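Local coordinates for protein thiamine phosphate pyrophosphorylase (Bacteroides thetaiotaomicron VPI-5482, PDB 3CEU) that probably acts as a thiamine-phosphate diphosphorylase, making thiamine phosphate on the pathway to thiamine diphosphate, at residues K2-E15 with L27-Y41. Sequence-based numbering, arbitrary orientation.
Sequences KLIVVTTPTFFVEE and LDILHLRKPETPAMY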
loop_
_atom_site.group_PDB
_atom_site.type_symbol
_atom_site.label_atom_id
_atom_site.label_comp_id
_atom_site.label_asym_id
_atom_site.label_seq_id
_atom_site.Cartn_x
_atom_site.Cartn_y
_atom_site.Cartn_z
ATOM N N LYS A 2 8.508 -2.917 -5.404
ATOM C CA LYS A 2 7.106 -3.261 -5.204
ATOM C C LYS A 2 6.197 -2.046 -5.369
ATOM O O LYS A 2 6.594 -0.907 -5.113
ATOM C CB LYS A 2 6.906 -3.874 -3.815
ATOM C CG LYS A 2 7.517 -5.263 -3.653
ATOM C CD LYS A 2 7.288 -5.811 -2.248
ATOM C CE LYS A 2 7.772 -7.247 -2.127
ATOM N NZ LYS A 2 9.179 -7.376 -2.602
ATOM N N LEU A 3 4.979 -2.306 -5.826
ATOM C CA LEU A 3 3.978 -1.268 -6.019
ATOM C C LEU A 3 2.762 -1.637 -5.170
ATOM O O LEU A 3 1.988 -2.527 -5.524
ATOM C CB LEU A 3 3.583 -1.166 -7.497
ATOM C CG LEU A 3 2.560 -0.075 -7.831
ATOM C CD1 LEU A 3 3.074 1.265 -7.313
ATOM C CD2 LEU A 3 2.311 -0.018 -9.329
ATOM N N ILE A 4 2.609 -0.950 -4.044
ATOM C CA ILE A 4 1.513 -1.203 -3.116
ATOM C C ILE A 4 0.365 -0.231 -3.336
ATOM O O ILE A 4 0.579 0.974 -3.518
ATOM C CB ILE A 4 1.992 -1.071 -1.653
ATOM C CG1 ILE A 4 3.188 -2.002 -1.414
ATOM C CG2 ILE A 4 0.863 -1.406 -0.698
ATOM C CD1 ILE A 4 3.952 -1.710 -0.137
ATOM N N VAL A 5 -0.853 -0.768 -3.322
ATOM C CA VAL A 5 -2.067 0.029 -3.508
ATOM C C VAL A 5 -2.920 0.025 -2.240
ATOM O O VAL A 5 -3.164 -1.030 -1.660
ATOM C CB VAL A 5 -2.958 -0.533 -4.660
ATOM C CG1 VAL A 5 -4.305 0.196 -4.676
ATOM C CG2 VAL A 5 -2.257 -0.372 -6.008
ATOM N N VAL A 6 -3.363 1.201 -1.803
ATOM C CA VAL A 6 -4.232 1.269 -0.636
ATOM C C VAL A 6 -5.652 1.481 -1.163
ATOM O O VAL A 6 -5.858 2.254 -2.108
ATOM C CB VAL A 6 -3.884 2.450 0.315
ATOM C CG1 VAL A 6 -4.788 2.396 1.540
ATOM C CG2 VAL A 6 -2.429 2.397 0.738
ATOM N N THR A 7 -6.617 0.774 -0.574
ATOM C CA THR A 7 -8.019 0.905 -0.973
ATOM C C THR A 7 -8.489 2.309 -0.628
ATOM O O THR A 7 -7.737 3.121 -0.097
ATOM C CB THR A 7 -8.963 -0.030 -0.184
ATOM O OG1 THR A 7 -8.940 0.351 1.198
ATOM C CG2 THR A 7 -8.563 -1.485 -0.324
ATOM N N THR A 8 -9.752 2.572 -0.929
ATOM C CA THR A 8 -10.390 3.844 -0.615
ATOM C C THR A 8 -10.945 3.704 0.806
ATOM O O THR A 8 -11.264 2.594 1.243
ATOM C CB THR A 8 -11.561 4.116 -1.565
ATOM O OG1 THR A 8 -12.281 2.899 -1.785
ATOM C CG2 THR A 8 -11.063 4.655 -2.889
ATOM N N PRO A 9 -11.083 4.824 1.535
ATOM C CA PRO A 9 -11.600 4.792 2.906
ATOM C C PRO A 9 -13.027 4.246 2.999
ATOM O O PRO A 9 -13.436 3.758 4.049
ATOM C CB PRO A 9 -11.514 6.255 3.344
ATOM C CG PRO A 9 -10.403 6.812 2.493
ATOM C CD PRO A 9 -10.703 6.193 1.150
ATOM N N THR A 10 -13.772 4.330 1.900
ATOM C CA THR A 10 -15.148 3.859 1.876
ATOM C C THR A 10 -15.409 2.706 0.900
ATOM O O THR A 10 -14.652 2.495 -0.049
ATOM C CB THR A 10 -16.127 5.027 1.560
ATOM O OG1 THR A 10 -17.390 4.493 1.147
ATOM C CG2 THR A 10 -15.580 5.918 0.463
ATOM N N PHE A 11 -16.487 1.964 1.162
ATOM C CA PHE A 11 -16.919 0.816 0.358
ATOM C C PHE A 11 -17.774 1.263 -0.827
ATOM O O PHE A 11 -18.609 2.160 -0.691
ATOM C CB PHE A 11 -17.750 -0.150 1.222
ATOM C CG PHE A 11 -16.935 -0.952 2.207
ATOM C CD1 PHE A 11 -16.368 -2.164 1.834
ATOM C CD2 PHE A 11 -16.707 -0.479 3.490
ATOM C CE1 PHE A 11 -15.580 -2.893 2.727
ATOM C CE2 PHE A 11 -15.919 -1.203 4.385
ATOM C CZ PHE A 11 -15.356 -2.412 4.002
ATOM N N PHE A 12 -17.571 0.640 -1.985
ATOM C CA PHE A 12 -18.358 0.975 -3.168
ATOM C C PHE A 12 -18.532 -0.228 -4.094
ATOM O O PHE A 12 -17.651 -1.084 -4.186
ATOM C CB PHE A 12 -17.731 2.150 -3.937
ATOM C CG PHE A 12 -16.379 1.854 -4.523
ATOM C CD1 PHE A 12 -15.234 1.897 -3.730
ATOM C CD2 PHE A 12 -16.248 1.547 -5.875
ATOM C CE1 PHE A 12 -13.981 1.642 -4.275
ATOM C CE2 PHE A 12 -15.001 1.289 -6.433
ATOM C CZ PHE A 12 -13.864 1.336 -5.632
ATOM N N VAL A 13 -19.679 -0.292 -4.769
ATOM C CA VAL A 13 -19.981 -1.392 -5.681
ATOM C C VAL A 13 -18.932 -1.499 -6.776
ATOM O O VAL A 13 -18.426 -0.485 -7.262
ATOM C CB VAL A 13 -21.355 -1.208 -6.352
ATOM C CG1 VAL A 13 -22.460 -1.381 -5.332
ATOM C CG2 VAL A 13 -21.431 0.171 -6.998
ATOM N N GLU A 14 -18.623 -2.731 -7.168
ATOM C CA GLU A 14 -17.627 -2.988 -8.202
ATOM C C GLU A 14 -16.195 -2.949 -7.668
ATOM O O GLU A 14 -15.257 -3.332 -8.370
ATOM C CB GLU A 14 -17.787 -1.994 -9.360
ATOM C CG GLU A 14 -18.883 -2.394 -10.340
ATOM C CD GLU A 14 -19.094 -1.375 -11.442
ATOM O OE1 GLU A 14 -19.636 -0.284 -11.153
ATOM O OE2 GLU A 14 -18.714 -1.669 -12.596
ATOM N N GLU A 15 -16.036 -2.505 -6.421
ATOM C CA GLU A 15 -14.716 -2.428 -5.793
ATOM C C GLU A 15 -14.015 -3.794 -5.804
ATOM O O GLU A 15 -12.810 -3.877 -6.060
ATOM C CB GLU A 15 -14.838 -1.933 -4.346
ATOM C CG GLU A 15 -13.492 -1.668 -3.676
ATOM C CD GLU A 15 -13.603 -1.315 -2.194
ATOM O OE1 GLU A 15 -12.564 -0.948 -1.605
ATOM O OE2 GLU A 15 -14.712 -1.406 -1.620
ATOM N N LEU A 27 -0.715 -7.077 -9.085
ATOM C CA LEU A 27 -0.605 -6.204 -7.923
ATOM C C LEU A 27 0.189 -6.918 -6.812
ATOM O O LEU A 27 -0.201 -7.984 -6.345
ATOM C CB LEU A 27 -1.993 -5.848 -7.406
ATOM C CG LEU A 27 -2.060 -5.176 -6.026
ATOM C CD1 LEU A 27 -1.292 -3.849 -6.016
ATOM C CD2 LEU A 27 -3.512 -4.948 -5.697
ATOM N N ASP A 28 1.305 -6.337 -6.392
ATOM C CA ASP A 28 2.106 -6.955 -5.349
ATOM C C ASP A 28 1.305 -7.077 -4.052
ATOM O O ASP A 28 0.956 -8.181 -3.635
ATOM C CB ASP A 28 3.380 -6.141 -5.094
ATOM C CG ASP A 28 4.330 -6.132 -6.290
ATOM O OD1 ASP A 28 4.907 -7.203 -6.618
ATOM O OD2 ASP A 28 4.509 -5.048 -6.906
ATOM N N ILE A 29 0.997 -5.936 -3.437
ATOM C CA ILE A 29 0.267 -5.901 -2.169
ATOM C C ILE A 29 -0.917 -4.933 -2.152
ATOM O O ILE A 29 -0.902 -3.886 -2.802
ATOM C CB ILE A 29 1.228 -5.523 -1.003
ATOM C CG1 ILE A 29 2.371 -6.538 -0.924
ATOM C CG2 ILE A 29 0.472 -5.490 0.320
ATOM C CD1 ILE A 29 3.443 -6.192 0.106
ATOM N N LEU A 30 -1.941 -5.302 -1.389
ATOM C CA LEU A 30 -3.147 -4.494 -1.239
ATOM C C LEU A 30 -3.326 -4.177 0.234
ATOM O O LEU A 30 -3.353 -5.079 1.069
ATOM C CB LEU A 30 -4.374 -5.261 -1.726
ATOM C CG LEU A 30 -5.700 -4.538 -1.528
ATOM C CD1 LEU A 30 -5.756 -3.323 -2.439
ATOM C CD2 LEU A 30 -6.856 -5.473 -1.832
ATOM N N HIS A 31 -3.436 -2.891 0.542
ATOM C CA HIS A 31 -3.645 -2.442 1.913
ATOM C C HIS A 31 -5.109 -2.061 2.082
ATOM O O HIS A 31 -5.576 -1.047 1.546
ATOM C CB HIS A 31 -2.741 -1.249 2.242
ATOM C CG HIS A 31 -1.440 -1.638 2.876
ATOM N ND1 HIS A 31 -1.130 -1.335 4.187
ATOM C CD2 HIS A 31 -0.390 -2.349 2.401
ATOM C CE1 HIS A 31 0.050 -1.843 4.489
ATOM N NE2 HIS A 31 0.522 -2.466 3.422
ATOM N N LEU A 32 -5.829 -2.903 2.818
ATOM C CA LEU A 32 -7.246 -2.695 3.083
ATOM C C LEU A 32 -7.394 -1.694 4.215
ATOM O O LEU A 32 -7.098 -1.996 5.368
ATOM C CB LEU A 32 -7.910 -4.026 3.464
ATOM C CG LEU A 32 -9.395 -4.020 3.811
ATOM C CD1 LEU A 32 -10.204 -3.424 2.664
ATOM C CD2 LEU A 32 -9.852 -5.440 4.103
ATOM N N ARG A 33 -7.841 -0.494 3.877
ATOM C CA ARG A 33 -8.033 0.551 4.874
ATOM C C ARG A 33 -9.428 1.147 4.731
ATOM O O ARG A 33 -9.719 1.862 3.772
ATOM C CB ARG A 33 -6.949 1.624 4.712
ATOM C CG ARG A 33 -6.997 2.789 5.694
ATOM C CD ARG A 33 -5.738 3.641 5.557
ATOM N NE ARG A 33 -5.810 4.916 6.265
ATOM C CZ ARG A 33 -6.583 5.945 5.906
ATOM N NH1 ARG A 33 -7.370 5.867 4.839
ATOM N NH2 ARG A 33 -6.554 7.071 6.610
ATOM N N LYS A 34 -10.290 0.808 5.687
ATOM C CA LYS A 34 -11.672 1.281 5.729
ATOM C C LYS A 34 -11.926 1.840 7.128
ATOM O O LYS A 34 -12.544 1.180 7.965
ATOM C CB LYS A 34 -12.643 0.126 5.479
ATOM C CG LYS A 34 -12.443 -0.620 4.172
ATOM C CD LYS A 34 -12.607 0.306 2.983
ATOM C CE LYS A 34 -12.572 -0.458 1.667
ATOM N NZ LYS A 34 -12.670 0.479 0.520
ATOM N N PRO A 35 -11.471 3.073 7.387
ATOM C CA PRO A 35 -11.624 3.749 8.679
ATOM C C PRO A 35 -13.034 3.715 9.258
ATOM O O PRO A 35 -14.000 4.012 8.557
ATOM C CB PRO A 35 -11.186 5.180 8.377
ATOM C CG PRO A 35 -10.242 5.022 7.210
ATOM C CD PRO A 35 -10.937 3.999 6.372
ATOM N N GLU A 36 -13.144 3.363 10.537
ATOM C CA GLU A 36 -14.436 3.330 11.234
ATOM C C GLU A 36 -15.541 2.671 10.411
ATOM O O GLU A 36 -16.502 3.333 10.015
ATOM C CB GLU A 36 -14.872 4.762 11.578
ATOM C CG GLU A 36 -13.901 5.575 12.448
ATOM C CD GLU A 36 -13.900 5.154 13.914
ATOM O OE1 GLU A 36 -14.990 5.098 14.532
ATOM O OE2 GLU A 36 -12.797 4.901 14.452
ATOM N N THR A 37 -15.431 1.371 10.177
ATOM C CA THR A 37 -16.435 0.689 9.371
ATOM C C THR A 37 -16.805 -0.685 9.925
ATOM O O THR A 37 -15.940 -1.414 10.402
ATOM C CB THR A 37 -15.907 0.529 7.942
ATOM O OG1 THR A 37 -15.252 1.743 7.549
ATOM C CG2 THR A 37 -17.043 0.252 6.981
ATOM N N PRO A 38 -18.100 -1.050 9.872
ATOM C CA PRO A 38 -18.580 -2.343 10.368
ATOM C C PRO A 38 -17.805 -3.480 9.721
ATOM O O PRO A 38 -17.711 -3.544 8.494
ATOM C CB PRO A 38 -20.042 -2.358 9.937
ATOM C CG PRO A 38 -20.413 -0.927 9.934
ATOM C CD PRO A 38 -19.214 -0.270 9.309
ATOM N N ALA A 39 -17.264 -4.377 10.541
ATOM C CA ALA A 39 -16.492 -5.512 10.036
ATOM C C ALA A 39 -17.211 -6.193 8.875
ATOM O O ALA A 39 -16.594 -6.560 7.872
ATOM C CB ALA A 39 -16.243 -6.509 11.155
HETATM N N MSE A 40 -18.518 -6.356 9.035
HETATM C CA MSE A 40 -19.374 -6.972 8.032
HETATM C C MSE A 40 -18.948 -6.622 6.601
HETATM O O MSE A 40 -18.737 -7.504 5.767
HETATM C CB MSE A 40 -20.815 -6.519 8.278
HETATM C CG MSE A 40 -21.846 -6.976 7.270
HETATM SE SE MSE A 40 -23.467 -5.912 7.466
HETATM C CE MSE A 40 -23.979 -6.463 9.259
ATOM N N TYR A 41 -18.809 -5.334 6.321
ATOM C CA TYR A 41 -18.423 -4.890 4.987
ATOM C C TYR A 41 -17.049 -5.393 4.536
ATOM O O TYR A 41 -16.848 -5.680 3.354
ATOM C CB TYR A 41 -18.487 -3.364 4.913
ATOM C CG TYR A 41 -19.865 -2.826 5.219
ATOM C CD1 TYR A 41 -20.990 -3.360 4.596
ATOM C CD2 TYR A 41 -20.043 -1.773 6.113
ATOM C CE1 TYR A 41 -22.261 -2.862 4.850
ATOM C CE2 TYR A 41 -21.313 -1.261 6.380
ATOM C CZ TYR A 41 -22.419 -1.812 5.741
ATOM O OH TYR A 41 -23.683 -1.306 5.969
HETATM O O HOH W 1 2.034 -4.139 -7.957
#
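V5 and H31 sit in adjoining parallel strands, 2-6 and 29-32, and the amide of H31 donates to V5 O at 2.9 Å. V5 N to I29 O and T7 N to H31 O continue the ladder. Beyond the strand, chi1 of 64° sets T7 OG1 between its backbone N and carbonyl carbon, where the hydroxyl stands in for a main-chain carbonyl and accepts from R33 N at 3.0 Å. At the other end D28 OD2 accepts from L3 N on its anti side, 33° out of the carboxylate plane, and a water accepts from D28 N and lies within bonding distance of L3 O and D28 OD2.

The main polar knot is K34. Its chain folds at chi2 (-60°), then runs straight to bring NZ to T8 O at 2.6 Å, T10 O at 2.9 Å and E15 OE1 at 2.6 Å. The T10 carbonyl is met from above its plane; E15 is met on the syn side, in a salt bridge. A long, flexible cation suits this place, for it pins the loop after strand 29-32 to the loop after strand 2-6 and to the first residue of helix 15-24.

A flat aromatic suits F11: K34 methylenes cover one ring face, CE 4.0 Å from its centroid, with NZ in cation-pi position; Y41 CB rests on the opposite face. Beta-branched V5 and I4 suit extended strands: V5 CG2 meets L27 CD1 at 3.6 Å, and I4 lies alongside I29 on the face carrying H31.

These strands open the TIM barrel as a beta-alpha-beta unit through helix 15-24. Strand 168-171 pairs with 2-6, closing the barrel, strand 57-59 flanks 29-32, H31 hydrogen-bonds H60 through ND1 and Y110 through NE2, and F11 also packs on helix 39-48.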